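Local coordinates for protein endo-1,3-beta-glucanase, family GH16 (Zobellia galactanivorans, PDB 4BPZ) that probably hydrolyses internal beta-1,3-glucosidic bonds of glucans such as algal laminarin, this chain being its calcium-binding family 16 glycoside hydrolase module, at residues A9-Y21 and D244-Q256. The protein carries 1 engineered substitution. Residues are numbered along the deposited sequence; the frame is centred on the assembly and turned at random.
With CA (calcium ion), chain E.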
loop_
_atom_site.group_PDB
_atom_site.type_symbol
_atom_site.label_atom_id
_atom_site.label_comp_id
_atom_site.label_asym_id
_atom_site.label_seq_id
_atom_site.Cartn_x
_atom_site.Cartn_y
_atom_site.Cartn_z
ATOM N N ALA A 9 7.443 -7.416 -21.390
ATOM C CA ALA A 9 6.986 -8.869 -21.476
ATOM C C ALA A 9 5.591 -9.003 -20.795
ATOM O O ALA A 9 4.911 -9.974 -21.038
ATOM C CB ALA A 9 7.981 -9.776 -20.730
ATOM N N PHE A 10 5.283 -8.199 -19.804
ATOM C CA PHE A 10 3.996 -8.289 -19.045
ATOM C C PHE A 10 2.964 -7.445 -19.792
ATOM O O PHE A 10 2.920 -6.204 -19.628
ATOM C CB PHE A 10 4.215 -7.727 -17.717
ATOM C CG PHE A 10 5.192 -8.438 -16.860
ATOM C CD1 PHE A 10 4.848 -9.555 -16.086
ATOM C CD2 PHE A 10 6.535 -7.868 -16.726
ATOM C CE1 PHE A 10 5.776 -10.110 -15.197
ATOM C CE2 PHE A 10 7.419 -8.484 -15.812
ATOM C CZ PHE A 10 6.995 -9.518 -15.054
ATOM N N ASN A 11 2.189 -8.071 -20.662
ATOM C CA ASN A 11 1.404 -7.267 -21.626
ATOM C C ASN A 11 -0.113 -7.657 -21.638
ATOM O O ASN A 11 -0.843 -7.115 -22.467
ATOM C CB ASN A 11 2.044 -7.343 -23.036
ATOM C CG ASN A 11 1.859 -8.713 -23.648
ATOM O OD1 ASN A 11 1.725 -9.727 -22.957
ATOM N ND2 ASN A 11 1.800 -8.750 -24.973
ATOM N N THR A 12 -0.570 -8.610 -20.785
ATOM C CA THR A 12 -2.011 -8.937 -20.749
ATOM C C THR A 12 -2.640 -8.264 -19.507
ATOM O O THR A 12 -2.271 -8.565 -18.412
ATOM C CB THR A 12 -2.179 -10.472 -20.650
ATOM O OG1 THR A 12 -1.612 -11.072 -21.793
ATOM C CG2 THR A 12 -3.642 -10.870 -20.431
ATOM N N LEU A 13 -3.531 -7.307 -19.750
ATOM C CA LEU A 13 -4.174 -6.617 -18.670
ATOM C C LEU A 13 -5.101 -7.551 -17.914
ATOM O O LEU A 13 -6.001 -8.130 -18.528
ATOM C CB LEU A 13 -4.919 -5.384 -19.199
ATOM C CG LEU A 13 -5.510 -4.460 -18.044
ATOM C CD1 LEU A 13 -4.441 -3.708 -17.306
ATOM C CD2 LEU A 13 -6.422 -3.465 -18.767
ATOM N N VAL A 14 -4.921 -7.715 -16.610
ATOM C CA VAL A 14 -5.756 -8.608 -15.766
ATOM C C VAL A 14 -6.568 -7.925 -14.740
ATOM O O VAL A 14 -7.558 -8.506 -14.242
ATOM C CB VAL A 14 -4.923 -9.780 -15.148
ATOM C CG1 VAL A 14 -4.357 -10.655 -16.311
ATOM C CG2 VAL A 14 -3.784 -9.248 -14.276
ATOM N N PHE A 15 -6.213 -6.697 -14.365
ATOM C CA PHE A 15 -6.989 -5.957 -13.380
ATOM C C PHE A 15 -6.663 -4.498 -13.589
ATOM O O PHE A 15 -5.502 -4.154 -13.775
ATOM C CB PHE A 15 -6.563 -6.343 -11.941
ATOM C CG PHE A 15 -7.199 -5.503 -10.853
ATOM C CD1 PHE A 15 -8.440 -5.822 -10.289
ATOM C CD2 PHE A 15 -6.544 -4.399 -10.389
ATOM C CE1 PHE A 15 -9.022 -5.030 -9.268
ATOM C CE2 PHE A 15 -7.101 -3.606 -9.346
ATOM C CZ PHE A 15 -8.328 -3.946 -8.717
ATOM N N SER A 16 -7.699 -3.630 -13.455
ATOM C CA SER A 16 -7.376 -2.195 -13.462
ATOM C C SER A 16 -8.494 -1.420 -12.854
ATOM O O SER A 16 -9.664 -1.864 -12.836
ATOM C CB SER A 16 -7.100 -1.666 -14.862
ATOM O OG SER A 16 -8.243 -1.769 -15.658
ATOM N N ASP A 17 -8.151 -0.237 -12.424
ATOM C CA ASP A 17 -9.186 0.767 -12.072
ATOM C C ASP A 17 -8.637 2.088 -12.608
ATOM O O ASP A 17 -7.599 2.563 -12.120
ATOM C CB ASP A 17 -9.579 0.792 -10.582
ATOM C CG ASP A 17 -10.895 1.510 -10.411
ATOM O OD1 ASP A 17 -11.305 2.277 -11.302
ATOM O OD2 ASP A 17 -11.497 1.296 -9.272
ATOM N N GLU A 18 -9.295 2.685 -13.604
ATOM C CA GLU A 18 -8.965 3.987 -14.126
ATOM C C GLU A 18 -9.639 5.147 -13.351
ATOM O O GLU A 18 -9.346 6.283 -13.589
ATOM C CB GLU A 18 -9.389 4.078 -15.611
ATOM C CG GLU A 18 -8.655 3.031 -16.453
ATOM C CD GLU A 18 -7.192 3.199 -16.556
ATOM O OE1 GLU A 18 -6.617 4.330 -16.615
ATOM O OE2 GLU A 18 -6.532 2.138 -16.676
ATOM N N PHE A 19 -10.515 4.780 -12.425
ATOM C CA PHE A 19 -11.150 5.762 -11.555
ATOM C C PHE A 19 -11.928 6.841 -12.360
ATOM O O PHE A 19 -11.927 8.015 -11.889
ATOM C CB PHE A 19 -10.124 6.365 -10.573
ATOM C CG PHE A 19 -9.607 5.340 -9.625
ATOM C CD1 PHE A 19 -10.457 4.660 -8.754
ATOM C CD2 PHE A 19 -8.263 5.000 -9.672
ATOM C CE1 PHE A 19 -9.962 3.676 -7.887
ATOM C CE2 PHE A 19 -7.759 3.983 -8.836
ATOM C CZ PHE A 19 -8.602 3.332 -7.938
ATOM N N GLU A 20 -12.553 6.512 -13.470
ATOM C CA GLU A 20 -13.239 7.507 -14.271
ATOM C C GLU A 20 -14.684 7.670 -13.822
ATOM O O GLU A 20 -15.413 8.516 -14.462
ATOM C CB GLU A 20 -13.020 7.147 -15.773
ATOM C CG GLU A 20 -11.527 7.316 -16.252
ATOM C CD GLU A 20 -10.778 8.694 -16.004
ATOM O OE1 GLU A 20 -11.550 9.689 -16.256
ATOM O OE2 GLU A 20 -9.464 8.808 -15.611
ATOM N N TYR A 21 -15.172 6.998 -12.800
ATOM C CA TYR A 21 -16.471 7.140 -12.247
ATOM C C TYR A 21 -16.524 8.106 -11.011
ATOM O O TYR A 21 -15.478 8.668 -10.669
ATOM C CB TYR A 21 -16.989 5.763 -11.903
ATOM C CG TYR A 21 -16.033 5.031 -10.941
ATOM C CD1 TYR A 21 -16.166 5.081 -9.538
ATOM C CD2 TYR A 21 -15.053 4.187 -11.429
ATOM C CE1 TYR A 21 -15.297 4.372 -8.668
ATOM C CE2 TYR A 21 -14.118 3.507 -10.578
ATOM C CZ TYR A 21 -14.269 3.603 -9.267
ATOM O OH TYR A 21 -13.398 2.934 -8.345
ATOM N N ASP A 244 -5.690 18.049 7.077
ATOM C CA ASP A 244 -5.964 16.893 6.235
ATOM C C ASP A 244 -4.961 16.869 5.109
ATOM O O ASP A 244 -4.273 17.860 4.821
ATOM C CB ASP A 244 -7.406 16.901 5.756
ATOM C CG ASP A 244 -7.783 18.261 5.195
ATOM O OD1 ASP A 244 -7.280 18.667 4.173
ATOM O OD2 ASP A 244 -8.610 18.992 5.917
ATOM N N ASP A 245 -4.834 15.725 4.419
ATOM C CA ASP A 245 -4.004 15.644 3.216
ATOM C C ASP A 245 -4.469 14.489 2.369
ATOM O O ASP A 245 -5.114 13.541 2.896
ATOM C CB ASP A 245 -2.517 15.477 3.531
ATOM C CG ASP A 245 -1.616 16.052 2.485
ATOM O OD1 ASP A 245 -2.095 16.663 1.503
ATOM O OD2 ASP A 245 -0.387 15.884 2.640
ATOM N N ILE A 246 -4.134 14.514 1.095
ATOM C CA ILE A 246 -4.585 13.568 0.095
ATOM C C ILE A 246 -3.456 12.828 -0.584
ATOM O O ILE A 246 -2.438 13.376 -0.910
ATOM C CB ILE A 246 -5.492 14.291 -0.953
ATOM C CG1 ILE A 246 -6.887 14.545 -0.363
ATOM C CG2 ILE A 246 -5.597 13.543 -2.282
ATOM C CD1 ILE A 246 -7.762 15.535 -1.176
ATOM N N PHE A 247 -3.731 11.550 -0.866
ATOM C CA PHE A 247 -2.956 10.659 -1.764
ATOM C C PHE A 247 -3.844 10.423 -2.978
ATOM O O PHE A 247 -4.949 9.896 -2.804
ATOM C CB PHE A 247 -2.742 9.381 -0.966
ATOM C CG PHE A 247 -1.927 8.270 -1.590
ATOM C CD1 PHE A 247 -1.185 8.411 -2.747
ATOM C CD2 PHE A 247 -1.930 7.025 -0.954
ATOM C CE1 PHE A 247 -0.475 7.330 -3.262
ATOM C CE2 PHE A 247 -1.224 5.970 -1.456
ATOM C CZ PHE A 247 -0.481 6.138 -2.582
ATOM N N GLU A 248 -3.458 10.916 -4.126
ATOM C CA GLU A 248 -4.296 10.929 -5.301
ATOM C C GLU A 248 -3.756 9.937 -6.317
ATOM O O GLU A 248 -2.606 10.015 -6.745
ATOM C CB GLU A 248 -4.312 12.329 -5.907
ATOM C CG GLU A 248 -5.285 12.402 -7.037
ATOM C CD GLU A 248 -5.416 13.761 -7.691
ATOM O OE1 GLU A 248 -4.518 14.592 -7.512
ATOM O OE2 GLU A 248 -6.402 13.981 -8.403
ATOM N N ILE A 249 -4.615 9.001 -6.715
ATOM C CA ILE A 249 -4.213 7.896 -7.602
ATOM C C ILE A 249 -5.020 7.974 -8.889
ATOM O O ILE A 249 -6.251 7.874 -8.910
ATOM C CB ILE A 249 -4.433 6.539 -6.843
ATOM C CG1 ILE A 249 -3.466 6.501 -5.680
ATOM C CG2 ILE A 249 -4.220 5.405 -7.817
ATOM C CD1 ILE A 249 -3.800 5.468 -4.731
ATOM N N ASP A 250 -4.336 8.185 -9.997
ATOM C CA ASP A 250 -4.984 8.262 -11.324
ATOM C C ASP A 250 -5.455 6.899 -11.797
ATOM O O ASP A 250 -6.548 6.745 -12.348
ATOM C CB ASP A 250 -3.975 8.907 -12.288
ATOM C CG ASP A 250 -4.566 9.146 -13.656
ATOM O OD1 ASP A 250 -5.801 9.283 -13.805
ATOM O OD2 ASP A 250 -3.744 9.205 -14.607
ATOM N N TYR A 251 -4.641 5.853 -11.594
ATOM C CA TYR A 251 -5.049 4.547 -12.016
ATOM C C TYR A 251 -4.168 3.488 -11.274
ATOM O O TYR A 251 -3.066 3.791 -10.840
ATOM C CB TYR A 251 -4.875 4.300 -13.548
ATOM C CG TYR A 251 -3.540 4.546 -14.150
ATOM C CD1 TYR A 251 -2.464 3.674 -13.951
ATOM C CD2 TYR A 251 -3.322 5.677 -14.974
ATOM C CE1 TYR A 251 -1.244 3.847 -14.583
ATOM C CE2 TYR A 251 -2.106 5.875 -15.591
ATOM C CZ TYR A 251 -1.068 4.975 -15.427
ATOM O OH TYR A 251 0.124 5.230 -16.009
ATOM N N VAL A 252 -4.735 2.296 -11.264
ATOM C CA VAL A 252 -3.982 1.039 -10.908
ATOM C C VAL A 252 -4.148 0.132 -12.102
ATOM O O VAL A 252 -5.300 -0.092 -12.523
ATOM C CB VAL A 252 -4.596 0.388 -9.650
ATOM C CG1 VAL A 252 -3.948 -0.965 -9.369
ATOM C CG2 VAL A 252 -4.456 1.319 -8.459
ATOM N N ARG A 253 -3.052 -0.416 -12.617
ATOM C CA ARG A 253 -3.126 -1.394 -13.711
ATOM C C ARG A 253 -2.222 -2.578 -13.334
ATOM O O ARG A 253 -1.106 -2.379 -12.875
ATOM C CB ARG A 253 -2.652 -0.788 -15.029
ATOM C CG ARG A 253 -3.512 0.373 -15.543
ATOM C CD ARG A 253 -2.863 1.101 -16.663
ATOM N NE ARG A 253 -3.703 2.223 -17.067
ATOM C CZ ARG A 253 -3.278 3.235 -17.809
ATOM N NH1 ARG A 253 -2.082 3.251 -18.315
ATOM N NH2 ARG A 253 -4.140 4.231 -18.027
ATOM N N ILE A 254 -2.705 -3.802 -13.617
ATOM C CA ILE A 254 -1.903 -4.981 -13.381
ATOM C C ILE A 254 -1.927 -5.812 -14.673
ATOM O O ILE A 254 -3.021 -6.133 -15.196
ATOM C CB ILE A 254 -2.408 -5.810 -12.174
ATOM C CG1 ILE A 254 -2.519 -4.905 -10.948
ATOM C CG2 ILE A 254 -1.537 -7.024 -11.991
ATOM C CD1 ILE A 254 -3.023 -5.637 -9.664
ATOM N N TYR A 255 -0.762 -6.141 -15.172
ATOM C CA TYR A 255 -0.595 -6.916 -16.334
ATOM C C TYR A 255 0.096 -8.253 -15.970
ATOM O O TYR A 255 0.937 -8.292 -15.096
ATOM C CB TYR A 255 0.306 -6.197 -17.358
ATOM C CG TYR A 255 -0.203 -4.886 -17.840
ATOM C CD1 TYR A 255 0.066 -3.727 -17.139
ATOM C CD2 TYR A 255 -0.960 -4.797 -19.006
ATOM C CE1 TYR A 255 -0.391 -2.468 -17.565
ATOM C CE2 TYR A 255 -1.414 -3.552 -19.467
ATOM C CZ TYR A 255 -1.153 -2.423 -18.727
ATOM O OH TYR A 255 -1.624 -1.203 -19.174
ATOM N N GLN A 256 -0.151 -9.298 -16.743
ATOM C CA GLN A 256 0.635 -10.524 -16.608
ATOM C C GLN A 256 1.193 -10.983 -17.905
ATOM O O GLN A 256 0.876 -10.407 -18.928
ATOM C CB GLN A 256 -0.266 -11.623 -15.995
ATOM C CG GLN A 256 -0.468 -11.378 -14.514
ATOM C CD GLN A 256 -1.290 -12.429 -13.807
ATOM O OE1 GLN A 256 -0.957 -12.835 -12.646
ATOM N NE2 GLN A 256 -2.328 -12.907 -14.397
ATOM O OXT GLN A 256 2.014 -11.956 -17.856
HETATM CA CA CA E . -7.830 8.060 -13.922
HETATM O O HOH W 1 4.261 -12.160 -19.371
HETATM O O HOH W 2 -6.889 6.917 -15.803
#
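The Arg253 guanidinium takes the Glu18 carboxylate at its edge, the two planes 33° apart, and lays one face over the Tyr251 ring, CZ 3.5 Å above the centre of the ring plane. Leu13 CD1 makes a CH-pi contact over one face of Tyr255; the Phe19 ring takes Asp17 CG on one face and Asp250 O at its edge. They lie on, or just past the end of, an antiparallel strand pair, 13-17 with 251-255, joining the chain ends in the family 16 beta-sandwich (jelly roll). Classic bulges at Val14-Phe15 and Asn11-Thr12 interrupt the pairing; Val14 N reaches Ile254 O at 2.8 Å, nearly straight (171°).

Glutamate suits position 18: its chain, bent at chi2 (-65°), is long enough to turn both oxygens onto Arg253 while the backbone O holds calcium. Arg253 answers side-on: NE bonds Glu18 OE2 on its syn lone pair and NH2 bonds OE1, each at 2.9 Å; the calcium-bound water bonds Glu18 OE1 at 2.7 Å. An alanine for Arg253 would probably leave the Glu18 carboxylate without this countercharge and less firmly fixed, held at OE1 by the water, and one Tyr251 face without its guanidinium.

On the face away from Leu13, Ser16, Arg253 and Tyr255, apolar Phe15, Val252 and Ile254 suit their burial, Phe15 CD2 lying 3.8 Å from Ile254 CD1. Beyond the pair the two segments converge on a calcium ion, bound by Glu20 OE2, Asp250 OD1, that water and Gly62 O. Asp250 OD2 pairs with Arg101. Glu18 O and Asp250 O, 3.1 Å apart, each bind calcium at 2.4 Å.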